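Local coordinates for protein ACDH-11, isoform b (Caenorhabditis elegans, PDB 4Y9J) that is a flavoprotein of the acyl-CoA dehydrogenase family that binds flavin-adenine dinucleotide and assembles as four chains, at residues 113-118 with 174-179; 106-111 with 129-134; 476-481 with 490-495; 534-539 with 559-564. All coordinates share one frame; numbering follows the deposited sequence.

Interaction 1 (113-118 with 174-179)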
loop_
_atom_site.group_PDB
_atom_site.type_symbol
_atom_site.label_atom_id
_atom_site.label_comp_id
_atom_site.label_asym_id
_atom_site.label_seq_id
_atom_site.Cartn_x
_atom_site.Cartn_y
_atom_site.Cartn_z
ATOM N N ILE B 113 -33.854 6.114 -20.152
ATOM C CA ILE B 113 -34.093 6.716 -21.467
ATOM C C ILE B 113 -34.328 5.599 -22.503
ATOM O O ILE B 113 -35.225 5.732 -23.351
ATOM C CB ILE B 113 -32.958 7.718 -21.845
ATOM C CG1 ILE B 113 -33.093 9.016 -21.019
ATOM C CG2 ILE B 113 -32.952 8.075 -23.332
ATOM C CD1 ILE B 113 -31.792 9.803 -20.925
ATOM N N GLY B 114 -33.565 4.513 -22.456
ATOM C CA GLY B 114 -33.715 3.433 -23.419
ATOM C C GLY B 114 -35.049 2.730 -23.456
ATOM O O GLY B 114 -35.374 2.087 -24.457
ATOM N N TYR B 115 -35.828 2.878 -22.382
ATOM C CA TYR B 115 -37.105 2.189 -22.206
ATOM C C TYR B 115 -38.316 3.104 -21.932
ATOM O O TYR B 115 -39.393 2.596 -21.660
ATOM C CB TYR B 115 -37.016 1.140 -21.076
ATOM C CG TYR B 115 -35.960 0.112 -21.365
ATOM C CD1 TYR B 115 -36.273 -0.996 -22.130
ATOM C CD2 TYR B 115 -34.638 0.263 -20.914
ATOM C CE1 TYR B 115 -35.292 -1.909 -22.501
ATOM C CE2 TYR B 115 -33.655 -0.671 -21.226
ATOM C CZ TYR B 115 -33.998 -1.793 -21.999
ATOM O OH TYR B 115 -33.058 -2.735 -22.362
ATOM N N GLU B 116 -38.136 4.421 -21.980
ATOM C CA GLU B 116 -39.191 5.372 -21.602
ATOM C C GLU B 116 -40.388 5.212 -22.574
ATOM O O GLU B 116 -40.292 5.490 -23.743
ATOM C CB GLU B 116 -38.659 6.826 -21.513
ATOM C CG GLU B 116 -39.662 7.964 -21.118
ATOM C CD GLU B 116 -40.897 7.584 -20.243
ATOM O OE1 GLU B 116 -40.725 6.802 -19.274
ATOM O OE2 GLU B 116 -42.086 8.098 -20.474
ATOM N N ASP B 117 -41.469 4.683 -22.055
ATOM C CA ASP B 117 -42.716 4.365 -22.829
ATOM C C ASP B 117 -43.309 5.533 -23.657
ATOM O O ASP B 117 -43.696 5.327 -24.803
ATOM C CB ASP B 117 -43.748 3.776 -21.858
ATOM C CG ASP B 117 -43.060 3.155 -20.577
ATOM O OD1 ASP B 117 -42.181 3.826 -19.962
ATOM O OD2 ASP B 117 -43.354 2.007 -20.187
ATOM N N SER B 118 -43.315 6.759 -23.132
ATOM C CA SER B 118 -43.841 7.927 -23.896
ATOM C C SER B 118 -42.992 8.341 -25.091
ATOM O O SER B 118 -43.388 9.248 -25.834
ATOM C CB SER B 118 -43.958 9.161 -22.990
ATOM O OG SER B 118 -42.652 9.578 -22.538
ATOM N N ARG B 174 -36.845 -1.589 -10.950
ATOM C CA ARG B 174 -35.670 -0.994 -10.286
ATOM C C ARG B 174 -34.494 -0.745 -11.164
ATOM O O ARG B 174 -33.878 0.271 -11.037
ATOM C CB ARG B 174 -35.281 -1.849 -9.114
ATOM C CG ARG B 174 -36.491 -1.814 -8.189
ATOM C CD ARG B 174 -36.260 -2.477 -6.871
ATOM N NE ARG B 174 -35.504 -1.596 -6.012
ATOM C CZ ARG B 174 -35.503 -1.652 -4.684
ATOM N NH1 ARG B 174 -36.222 -2.563 -4.056
ATOM N NH2 ARG B 174 -34.721 -0.836 -4.007
ATOM N N LEU B 175 -34.201 -1.669 -12.065
ATOM C CA LEU B 175 -33.159 -1.461 -13.025
ATOM C C LEU B 175 -33.407 -0.231 -13.885
ATOM O O LEU B 175 -32.433 0.446 -14.272
ATOM C CB LEU B 175 -32.928 -2.699 -13.901
ATOM C CG LEU B 175 -32.516 -3.992 -13.170
ATOM C CD1 LEU B 175 -32.738 -5.231 -14.031
ATOM C CD2 LEU B 175 -31.074 -3.948 -12.710
ATOM N N ARG B 176 -34.674 0.053 -14.226
ATOM C CA ARG B 176 -35.031 1.244 -15.014
ATOM C C ARG B 176 -35.262 2.507 -14.188
ATOM O O ARG B 176 -35.584 3.542 -14.734
ATOM C CB ARG B 176 -36.388 0.987 -15.735
ATOM C CG ARG B 176 -36.362 -0.104 -16.737
ATOM C CD ARG B 176 -37.789 -0.477 -17.160
ATOM N NE ARG B 176 -38.452 0.658 -17.799
ATOM C CZ ARG B 176 -39.721 0.674 -18.211
ATOM N NH1 ARG B 176 -40.521 -0.386 -18.012
ATOM N NH2 ARG B 176 -40.207 1.793 -18.764
ATOM N N SER B 177 -35.212 2.458 -12.862
ATOM C CA SER B 177 -35.591 3.629 -12.088
ATOM C C SER B 177 -34.646 4.791 -12.181
ATOM O O SER B 177 -33.411 4.635 -12.215
ATOM C CB SER B 177 -35.696 3.252 -10.662
ATOM O OG SER B 177 -36.092 4.329 -9.855
ATOM N N ARG B 178 -35.223 5.980 -12.209
ATOM C CA ARG B 178 -34.426 7.225 -12.135
ATOM C C ARG B 178 -34.184 7.682 -10.695
ATOM O O ARG B 178 -33.476 8.645 -10.466
ATOM C CB ARG B 178 -35.114 8.329 -12.960
ATOM C CG ARG B 178 -35.166 7.957 -14.440
ATOM C CD ARG B 178 -35.570 9.041 -15.448
ATOM N NE ARG B 178 -34.516 10.072 -15.589
ATOM C CZ ARG B 178 -34.194 10.742 -16.700
ATOM N NH1 ARG B 178 -34.732 10.459 -17.904
ATOM N NH2 ARG B 178 -33.270 11.698 -16.608
ATOM N N ASP B 179 -34.811 7.007 -9.739
ATOM C CA ASP B 179 -34.675 7.303 -8.298
ATOM C C ASP B 179 -33.410 6.630 -7.752
ATOM O O ASP B 179 -33.352 5.423 -7.567
ATOM C CB ASP B 179 -35.893 6.794 -7.530
ATOM C CG ASP B 179 -35.909 7.242 -6.086
ATOM O OD1 ASP B 179 -34.875 7.598 -5.477
ATOM O OD2 ASP B 179 -36.982 7.259 -5.539
HETATM O O HOH W 1 -43.194 0.157 -18.350
#
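Arg176 runs its side chain past the CB side of Tyr115, with NE 3.6 Å from Tyr115 CB, and carries on to the carboxylate of Asp117. This is a loop-to-loop contact in the AidB-like N-terminal helical domain of the acyl-CoA dehydrogenase fold: the connection between helices 96-107 and 121-135 meets the chain just after helix 166-175. The arginine bends at its third torsion (chi3 62°), bringing NH2 to Asp117. There NH2 meets both carboxylate oxygens in a salt bridge of two weak bonds: OD1 is the nearer at 3.1 Å but badly aligned, while the bond to OD2 is almost straight (171°) and long. The two flat groups are tilted 32° from each other. The Tyr115 ring continues to helix 143-158, where OH bonds to Asp150. Beside this, Arg178 brings NH1 to 3.8 Å from Ile113 CG1, while its NH2 is held by the backbone O of Glu107. Ser177 OG accepts from the backbone N of Asp179, an ST turn just after helix 166-175. A single water accepts from Arg176 NH1 (2.7 Å) and donates to Asp117 OD2.

Interaction 2 (106-111 with 129-134)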
loop_
_atom_site.group_PDB
_atom_site.type_symbol
_atom_site.label_atom_id
_atom_site.label_comp_id
_atom_site.label_asym_id
_atom_site.label_seq_id
_atom_site.Cartn_x
_atom_site.Cartn_y
_atom_site.Cartn_z
ATOM N N ALA B 106 -28.720 6.724 -12.602
ATOM C CA ALA B 106 -30.148 6.680 -12.351
ATOM C C ALA B 106 -30.808 8.036 -12.631
ATOM O O ALA B 106 -31.761 8.104 -13.426
ATOM C CB ALA B 106 -30.454 6.323 -10.907
ATOM N N GLU B 107 -30.326 9.080 -11.961
ATOM C CA GLU B 107 -30.889 10.440 -12.062
ATOM C C GLU B 107 -30.965 10.864 -13.560
ATOM O O GLU B 107 -31.960 11.466 -14.004
ATOM C CB GLU B 107 -29.947 11.463 -11.376
ATOM C CG GLU B 107 -30.324 11.978 -10.019
ATOM C CD GLU B 107 -29.175 12.725 -9.307
ATOM O OE1 GLU B 107 -28.107 13.044 -9.890
ATOM O OE2 GLU B 107 -29.326 13.005 -8.108
ATOM N N GLU B 108 -29.892 10.596 -14.269
ATOM C CA GLU B 108 -29.719 10.954 -15.695
ATOM C C GLU B 108 -30.418 10.019 -16.699
ATOM O O GLU B 108 -30.396 10.275 -17.917
ATOM C CB GLU B 108 -28.228 11.073 -16.065
ATOM C CG GLU B 108 -27.577 12.250 -15.338
ATOM C CD GLU B 108 -27.860 13.600 -15.931
ATOM O OE1 GLU B 108 -28.571 13.682 -16.971
ATOM O OE2 GLU B 108 -27.430 14.595 -15.333
ATOM N N GLY B 109 -30.986 8.933 -16.198
ATOM C CA GLY B 109 -31.725 7.977 -17.030
ATOM C C GLY B 109 -30.871 7.300 -18.041
ATOM O O GLY B 109 -31.339 6.934 -19.076
ATOM N N VAL B 110 -29.590 7.035 -17.717
ATOM C CA VAL B 110 -28.765 6.328 -18.626
ATOM C C VAL B 110 -29.338 4.966 -19.045
ATOM O O VAL B 110 -29.093 4.521 -20.169
ATOM C CB VAL B 110 -27.358 6.176 -17.996
ATOM C CG1 VAL B 110 -26.612 5.108 -18.665
ATOM C CG2 VAL B 110 -26.678 7.527 -18.001
ATOM N N ILE B 111 -30.081 4.313 -18.151
ATOM C CA ILE B 111 -30.895 3.131 -18.465
ATOM C C ILE B 111 -32.314 3.564 -18.867
ATOM O O ILE B 111 -32.826 3.106 -19.895
ATOM C CB ILE B 111 -31.046 2.174 -17.247
ATOM C CG1 ILE B 111 -29.659 1.784 -16.708
ATOM C CG2 ILE B 111 -31.817 0.889 -17.640
ATOM C CD1 ILE B 111 -28.729 1.282 -17.761
ATOM N N VAL B 129 -27.908 5.895 -26.550
ATOM C CA VAL B 129 -26.572 5.617 -27.028
ATOM C C VAL B 129 -25.631 6.842 -27.037
ATOM O O VAL B 129 -24.493 6.748 -26.625
ATOM C CB VAL B 129 -26.596 4.840 -28.391
ATOM C CG1 VAL B 129 -25.229 4.772 -29.006
ATOM C CG2 VAL B 129 -27.068 3.421 -28.144
ATOM N N ALA B 130 -26.138 8.002 -27.439
ATOM C CA ALA B 130 -25.350 9.259 -27.400
ATOM C C ALA B 130 -24.958 9.634 -25.952
ATOM O O ALA B 130 -23.832 10.058 -25.663
ATOM C CB ALA B 130 -26.203 10.399 -28.028
ATOM N N LYS B 131 -25.891 9.418 -25.029
ATOM C CA LYS B 131 -25.644 9.757 -23.641
ATOM C C LYS B 131 -24.586 8.825 -23.041
ATOM O O LYS B 131 -23.685 9.284 -22.347
ATOM C CB LYS B 131 -26.933 9.775 -22.812
ATOM C CG LYS B 131 -26.821 10.650 -21.590
ATOM C CD LYS B 131 -28.168 10.841 -20.897
ATOM C CE LYS B 131 -28.043 12.019 -19.947
ATOM N NZ LYS B 131 -29.340 12.438 -19.356
ATOM N N LEU B 132 -24.688 7.539 -23.332
ATOM C CA LEU B 132 -23.701 6.558 -22.957
ATOM C C LEU B 132 -22.336 6.862 -23.542
ATOM O O LEU B 132 -21.282 6.633 -22.871
ATOM C CB LEU B 132 -24.130 5.149 -23.388
ATOM C CG LEU B 132 -25.318 4.579 -22.634
ATOM C CD1 LEU B 132 -25.923 3.434 -23.443
ATOM C CD2 LEU B 132 -24.852 4.063 -21.282
ATOM N N PHE B 133 -22.341 7.342 -24.773
ATOM C CA PHE B 133 -21.110 7.735 -25.427
ATOM C C PHE B 133 -20.402 8.931 -24.727
ATOM O O PHE B 133 -19.166 8.971 -24.641
ATOM C CB PHE B 133 -21.360 7.982 -26.898
ATOM C CG PHE B 133 -20.173 8.564 -27.670
ATOM C CD1 PHE B 133 -19.061 7.788 -28.041
ATOM C CD2 PHE B 133 -20.170 9.932 -27.993
ATOM C CE1 PHE B 133 -18.025 8.370 -28.779
ATOM C CE2 PHE B 133 -19.153 10.495 -28.738
ATOM C CZ PHE B 133 -18.094 9.730 -29.143
ATOM N N LEU B 134 -21.169 9.912 -24.259
ATOM C CA LEU B 134 -20.613 10.998 -23.468
ATOM C C LEU B 134 -20.125 10.498 -22.084
ATOM O O LEU B 134 -19.047 10.902 -21.608
ATOM C CB LEU B 134 -21.618 12.106 -23.295
ATOM C CG LEU B 134 -22.156 12.709 -24.588
ATOM C CD1 LEU B 134 -23.166 13.774 -24.178
ATOM C CD2 LEU B 134 -21.037 13.297 -25.425
#
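Lys131 reaches out from helix 121-135 and delivers NZ to Glu108 twice: to carboxylate OE1 at 2.8 Å, a salt bridge, and to the backbone O of Glu108, also at 2.8 Å. The contact lies in the AidB-like N-terminal helical domain of the acyl-CoA dehydrogenase fold. The lysine leaves its helix with CG anti to the backbone N (chi1 -156°) and stays extended to its tip, spanning the gap between the two segments. In the glutamate, the bend at chi2 brings OE1 to the same ammonium that meets the residue's own backbone O; the two side chains cross at about a right angle. NZ lies in the plane of the backbone carbonyl, on a lone pair, and meets OE1 on the anti side, 15° out of the carboxylate plane. Asp53 adds a second salt bridge to NZ, and Phe57 a cation-pi contact, so the charge of the buried ammonium is probably well balanced; Glu108 OE2 pairs with Arg60.

In the backbone, Gly109 leaves the helix with positive phi (64°) in a Schellman motif, its N bonded to Ala106 O. The ammonium therefore sits by the C-terminal end of helix 96-107, where the helix dipole would probably favour a positive charge.

Apolar packing joins Val110 and Leu132. Val110 CG1 and Leu132 CD2 are pressed to 3.3 Å, tighter than normal van der Waals contact.

Around this pair, helix 44-74 supplies Asp53, Phe57 and Arg60 beside the charges, whereas Leu132 also packs on His318 and Val321 of helix 304-338, and Val129 faces helix 352-383.

Interaction 3 (476-481 with 490-495)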
loop_
_atom_site.group_PDB
_atom_site.type_symbol
_atom_site.label_atom_id
_atom_site.label_comp_id
_atom_site.label_asym_id
_atom_site.label_seq_id
_atom_site.Cartn_x
_atom_site.Cartn_y
_atom_site.Cartn_z
ATOM N N GLN B 476 -29.120 1.037 -50.570
ATOM C CA GLN B 476 -29.960 2.161 -50.118
ATOM C C GLN B 476 -29.124 3.379 -49.769
ATOM O O GLN B 476 -29.435 4.540 -50.134
ATOM C CB GLN B 476 -30.722 1.782 -48.859
ATOM C CG GLN B 476 -31.700 0.645 -49.053
ATOM C CD GLN B 476 -32.432 0.247 -47.780
ATOM O OE1 GLN B 476 -31.972 0.439 -46.667
ATOM N NE2 GLN B 476 -33.620 -0.276 -47.962
ATOM N N LEU B 477 -28.034 3.090 -49.061
ATOM C CA LEU B 477 -27.150 4.127 -48.568
ATOM C C LEU B 477 -26.495 4.817 -49.794
ATOM O O LEU B 477 -26.389 6.068 -49.907
ATOM C CB LEU B 477 -26.127 3.534 -47.626
ATOM C CG LEU B 477 -26.656 3.230 -46.205
ATOM C CD1 LEU B 477 -25.668 2.388 -45.408
ATOM C CD2 LEU B 477 -26.977 4.522 -45.431
ATOM N N LEU B 478 -26.099 4.006 -50.759
ATOM C CA LEU B 478 -25.339 4.542 -51.876
ATOM C C LEU B 478 -26.282 5.288 -52.858
ATOM O O LEU B 478 -25.858 6.246 -53.529
ATOM C CB LEU B 478 -24.553 3.439 -52.591
ATOM C CG LEU B 478 -23.397 2.812 -51.781
ATOM C CD1 LEU B 478 -22.671 1.841 -52.669
ATOM C CD2 LEU B 478 -22.458 3.851 -51.202
ATOM N N GLY B 479 -27.537 4.845 -52.962
ATOM C CA GLY B 479 -28.551 5.635 -53.712
ATOM C C GLY B 479 -28.660 6.943 -52.929
ATOM O O GLY B 479 -28.436 6.943 -51.715
ATOM N N ASN B 480 -28.965 8.062 -53.582
ATOM C CA ASN B 480 -28.741 9.391 -52.940
ATOM C C ASN B 480 -27.261 9.768 -52.603
ATOM O O ASN B 480 -27.050 10.824 -52.023
ATOM C CB ASN B 480 -29.704 9.704 -51.728
ATOM C CG ASN B 480 -29.901 8.527 -50.753
ATOM O OD1 ASN B 480 -29.141 8.352 -49.760
ATOM N ND2 ASN B 480 -30.940 7.723 -51.011
ATOM N N THR B 481 -26.250 8.955 -52.984
ATOM C CA THR B 481 -24.860 9.477 -53.185
ATOM C C THR B 481 -24.900 10.736 -54.080
ATOM O O THR B 481 -25.660 10.833 -55.085
ATOM C CB THR B 481 -23.827 8.504 -53.882
ATOM O OG1 THR B 481 -23.714 7.250 -53.209
ATOM C CG2 THR B 481 -22.406 9.117 -53.899
ATOM N N LYS B 490 -16.217 8.415 -56.495
ATOM C CA LYS B 490 -15.147 7.439 -56.369
ATOM C C LYS B 490 -15.388 6.547 -55.150
ATOM O O LYS B 490 -15.161 5.330 -55.188
ATOM C CB LYS B 490 -13.803 8.137 -56.222
ATOM C CG LYS B 490 -13.179 8.569 -57.531
ATOM C CD LYS B 490 -11.689 8.873 -57.349
ATOM C CE LYS B 490 -11.425 10.366 -57.205
ATOM N NZ LYS B 490 -11.425 11.016 -58.547
ATOM N N SER B 491 -15.815 7.165 -54.059
ATOM C CA SER B 491 -16.085 6.439 -52.840
ATOM C C SER B 491 -17.162 5.388 -53.028
ATOM O O SER B 491 -16.983 4.232 -52.618
ATOM C CB SER B 491 -16.474 7.406 -51.714
ATOM O OG SER B 491 -15.439 8.362 -51.467
ATOM N N LYS B 492 -18.285 5.794 -53.655
ATOM C CA LYS B 492 -19.321 4.857 -54.056
ATOM C C LYS B 492 -18.802 3.697 -54.896
ATOM O O LYS B 492 -19.180 2.544 -54.627
ATOM C CB LYS B 492 -20.476 5.583 -54.788
ATOM C CG LYS B 492 -21.490 4.622 -55.424
ATOM C CD LYS B 492 -22.554 5.281 -56.288
ATOM C CE LYS B 492 -23.748 4.346 -56.430
ATOM N NZ LYS B 492 -24.300 4.326 -57.802
ATOM N N GLU B 493 -17.948 3.973 -55.897
ATOM C CA GLU B 493 -17.492 2.877 -56.757
ATOM C C GLU B 493 -16.570 1.942 -55.974
ATOM O O GLU B 493 -16.536 0.741 -56.224
ATOM C CB GLU B 493 -16.774 3.388 -58.008
ATOM C CG GLU B 493 -17.726 4.138 -58.923
ATOM C CD GLU B 493 -17.048 4.975 -59.991
ATOM O OE1 GLU B 493 -15.816 5.066 -60.021
ATOM O OE2 GLU B 493 -17.760 5.549 -60.817
ATOM N N ALA B 494 -15.839 2.485 -55.013
ATOM C CA ALA B 494 -14.989 1.642 -54.122
ATOM C C ALA B 494 -15.828 0.658 -53.255
ATOM O O ALA B 494 -15.551 -0.553 -53.175
ATOM C CB ALA B 494 -14.131 2.528 -53.270
ATOM N N VAL B 495 -16.892 1.171 -52.662
ATOM C CA VAL B 495 -17.768 0.358 -51.847
ATOM C C VAL B 495 -18.471 -0.730 -52.707
ATOM O O VAL B 495 -18.505 -1.913 -52.348
ATOM C CB VAL B 495 -18.794 1.263 -51.149
ATOM C CG1 VAL B 495 -19.820 0.409 -50.438
ATOM C CG2 VAL B 495 -18.137 2.188 -50.156
#
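No ring or other flat side chain enters where Leu478 and Thr481 meet Lys492 and Val495; there are no faces to stack, and aliphatic chains do the packing. Lys492 is the centre of it. With CG anti to its backbone N (chi1 171°), the lysine reaches from helix 486-512 toward the end of helix 466-478, so its methylenes pass both partners: CD lies 3.8 Å from Thr481 OG1, and CE lies 4.0 Å from Leu478 CB. A turn further along the helix, Val495 CG1 meets Leu478 CD1 at 3.9 Å, the two branched chains crossing at a slant. The lysine contributes hydrocarbon here; its NZ has a long, weak ion pair with Glu496.

Thr481 comes beside the lysine at the end of a type II beta turn from Leu478, closed by Thr481 N bonding to Leu478 O at 2.8 Å. Thr481 OG1 is modelled only 2.4 Å from the same Leu478 O, too short to be taken at face value.

The contact closes the short connection between two successive helices of the ACDH-11 C-terminal domain-like region. Helix 524-545 backs it, with Ile541 against Thr481 and Ala538 against Leu477, and helix 552-563 brings Cys562 onto Val495.

Interaction 4 (534-539 with 559-564)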
loop_
_atom_site.group_PDB
_atom_site.type_symbol
_atom_site.label_atom_id
_atom_site.label_comp_id
_atom_site.label_asym_id
_atom_site.label_seq_id
_atom_site.Cartn_x
_atom_site.Cartn_y
_atom_site.Cartn_z
ATOM N N ILE B 534 -17.191 -1.825 -45.380
ATOM C CA ILE B 534 -18.182 -1.568 -46.416
ATOM C C ILE B 534 -19.344 -0.779 -45.818
ATOM O O ILE B 534 -19.809 0.223 -46.394
ATOM C CB ILE B 534 -18.674 -2.891 -47.080
ATOM C CG1 ILE B 534 -17.528 -3.444 -47.963
ATOM C CG2 ILE B 534 -19.947 -2.664 -47.940
ATOM C CD1 ILE B 534 -17.768 -4.825 -48.527
ATOM N N TYR B 535 -19.842 -1.282 -44.705
ATOM C CA TYR B 535 -21.023 -0.696 -44.070
ATOM C C TYR B 535 -20.671 0.720 -43.611
ATOM O O TYR B 535 -21.436 1.674 -43.865
ATOM C CB TYR B 535 -21.466 -1.595 -42.902
ATOM C CG TYR B 535 -22.936 -1.580 -42.569
ATOM C CD1 TYR B 535 -23.738 -0.470 -42.820
ATOM C CD2 TYR B 535 -23.515 -2.688 -41.914
ATOM C CE1 TYR B 535 -25.124 -0.493 -42.501
ATOM C CE2 TYR B 535 -24.869 -2.721 -41.576
ATOM C CZ TYR B 535 -25.651 -1.625 -41.811
ATOM O OH TYR B 535 -26.951 -1.679 -41.424
ATOM N N SER B 536 -19.494 0.875 -43.002
ATOM C CA SER B 536 -19.074 2.167 -42.430
ATOM C C SER B 536 -18.858 3.186 -43.574
ATOM O O SER B 536 -19.263 4.372 -43.488
ATOM C CB SER B 536 -17.813 2.039 -41.567
ATOM O OG SER B 536 -18.053 1.271 -40.396
ATOM N N GLY B 537 -18.253 2.732 -44.666
ATOM C CA GLY B 537 -18.026 3.616 -45.780
ATOM C C GLY B 537 -19.298 4.165 -46.381
ATOM O O GLY B 537 -19.413 5.363 -46.757
ATOM N N ALA B 538 -20.233 3.255 -46.597
ATOM C CA ALA B 538 -21.533 3.643 -47.184
ATOM C C ALA B 538 -22.283 4.658 -46.290
ATOM O O ALA B 538 -22.933 5.594 -46.792
ATOM C CB ALA B 538 -22.384 2.404 -47.333
ATOM N N LEU B 539 -22.160 4.463 -44.983
ATOM C CA LEU B 539 -22.731 5.374 -43.985
ATOM C C LEU B 539 -22.065 6.725 -44.055
ATOM O O LEU B 539 -22.739 7.734 -44.092
ATOM C CB LEU B 539 -22.631 4.795 -42.592
ATOM C CG LEU B 539 -23.651 3.709 -42.279
ATOM C CD1 LEU B 539 -23.150 2.914 -41.130
ATOM C CD2 LEU B 539 -25.029 4.297 -41.981
ATOM N N TYR B 559 -14.243 10.074 -48.512
ATOM C CA TYR B 559 -13.300 9.739 -49.536
ATOM C C TYR B 559 -12.093 8.965 -48.987
ATOM O O TYR B 559 -11.720 7.908 -49.524
ATOM C CB TYR B 559 -12.855 11.000 -50.312
ATOM C CG TYR B 559 -11.712 10.701 -51.198
ATOM C CD1 TYR B 559 -11.923 10.125 -52.420
ATOM C CD2 TYR B 559 -10.394 10.864 -50.767
ATOM C CE1 TYR B 559 -10.903 9.795 -53.249
ATOM C CE2 TYR B 559 -9.345 10.523 -51.615
ATOM C CZ TYR B 559 -9.627 9.993 -52.868
ATOM O OH TYR B 559 -8.642 9.615 -53.777
ATOM N N ARG B 560 -11.494 9.481 -47.921
ATOM C CA ARG B 560 -10.313 8.807 -47.306
ATOM C C ARG B 560 -10.640 7.439 -46.738
ATOM O O ARG B 560 -9.889 6.474 -46.915
ATOM C CB ARG B 560 -9.687 9.694 -46.258
ATOM C CG ARG B 560 -9.169 10.988 -46.849
ATOM C CD ARG B 560 -8.432 11.757 -45.800
ATOM N NE ARG B 560 -7.999 13.079 -46.234
ATOM C CZ ARG B 560 -7.177 13.861 -45.539
ATOM N NH1 ARG B 560 -6.650 13.419 -44.443
ATOM N NH2 ARG B 560 -6.837 15.065 -45.974
ATOM N N TYR B 561 -11.803 7.321 -46.124
ATOM C CA TYR B 561 -12.186 6.041 -45.536
ATOM C C TYR B 561 -12.370 5.033 -46.672
ATOM O O TYR B 561 -11.962 3.889 -46.547
ATOM C CB TYR B 561 -13.504 6.178 -44.725
ATOM C CG TYR B 561 -13.817 4.952 -43.910
ATOM C CD1 TYR B 561 -14.419 3.847 -44.490
ATOM C CD2 TYR B 561 -13.510 4.903 -42.548
ATOM C CE1 TYR B 561 -14.667 2.703 -43.738
ATOM C CE2 TYR B 561 -13.741 3.762 -41.798
ATOM C CZ TYR B 561 -14.348 2.677 -42.416
ATOM O OH TYR B 561 -14.562 1.554 -41.693
ATOM N N CYS B 562 -13.000 5.453 -47.754
ATOM C CA CYS B 562 -13.381 4.503 -48.772
ATOM C C CYS B 562 -12.272 4.216 -49.791
ATOM O O CYS B 562 -12.205 3.124 -50.353
ATOM C CB CYS B 562 -14.610 4.990 -49.522
ATOM S SG CYS B 562 -16.105 4.916 -48.532
ATOM N N CYS B 563 -11.473 5.215 -50.118
ATOM C CA CYS B 563 -10.575 5.077 -51.229
ATOM C C CYS B 563 -9.142 4.911 -50.802
ATOM O O CYS B 563 -8.342 4.629 -51.636
ATOM C CB CYS B 563 -10.661 6.299 -52.118
ATOM S SG CYS B 563 -12.323 6.403 -52.860
ATOM N N GLU B 564 -8.816 5.224 -49.561
ATOM C CA GLU B 564 -7.379 5.248 -49.102
ATOM C C GLU B 564 -6.982 4.129 -48.186
ATOM O O GLU B 564 -5.827 4.061 -47.751
ATOM C CB GLU B 564 -7.012 6.577 -48.431
ATOM C CG GLU B 564 -7.001 7.733 -49.427
ATOM C CD GLU B 564 -6.587 9.077 -48.857
ATOM O OE1 GLU B 564 -6.479 9.224 -47.650
ATOM O OE2 GLU B 564 -6.386 10.028 -49.650
HETATM O O HOH W 2 -15.581 1.821 -39.278
#
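Van der Waals packing of Tyr561 and Cys562 against Ser536 and Gly537 joins helices 524-545 and 552-563, a roughly antiparallel pair in the ACDH-11 C-terminal domain-like helical region. The short segments have axes 9.2 Å apart at closest approach, with 149° between their directions.

The tightest backbone approach is at Gly537. With no side chain there, Cys562 SG settles 3.6 Å from Gly537 CA, in space a CB would otherwise occupy. Next to it, Tyr561 swings its CG anti to the backbone N (chi1 -170°) and so carries the ring across to the other helix. Ring atom CE1 comes to 3.7 Å from Gly537 N, and OH reaches 3.3 Å from Ser536 CB; Gly537 N and Ser536 CB both lie oblique to the ring.

Two salt bridges to the second subunit, Arg560 with its Asp583 and Glu564 with its Arg579, lie on the other side of helix 552-563 from helix 524-545. Within its own chain, Ser536 packs on Leu371 of helix 352-383.

Polar linkage is through water. Ser536 OG, hydrogen-bonded to Ala532 O one turn earlier, receives a bond from a water at 2.8 Å, and that water stands 2.6 Å from Tyr561 OH.

In the fold
The four contacts form two pairs. Interactions 1 and 2 belong to the N-terminal helical domain, their centres 11 Å apart and their segments alternating along the chain; they touch directly, with Ile113 CD1 against the backbone O of Glu108. Interactions 3 and 4 follow in series in the C-terminal region, 9 Å apart between centres, where Ser491 of helix 486-512 packs against Tyr559 and Cys562 of helix 552-563. Between the pairs there is no touch: the nearest atoms of interactions 2 and 4 are about 12 Å apart. Helix 352-383 packs against residues of both interaction 2 and interaction 4, so the N-terminal domain and the C-terminal helices rest on one shared helix.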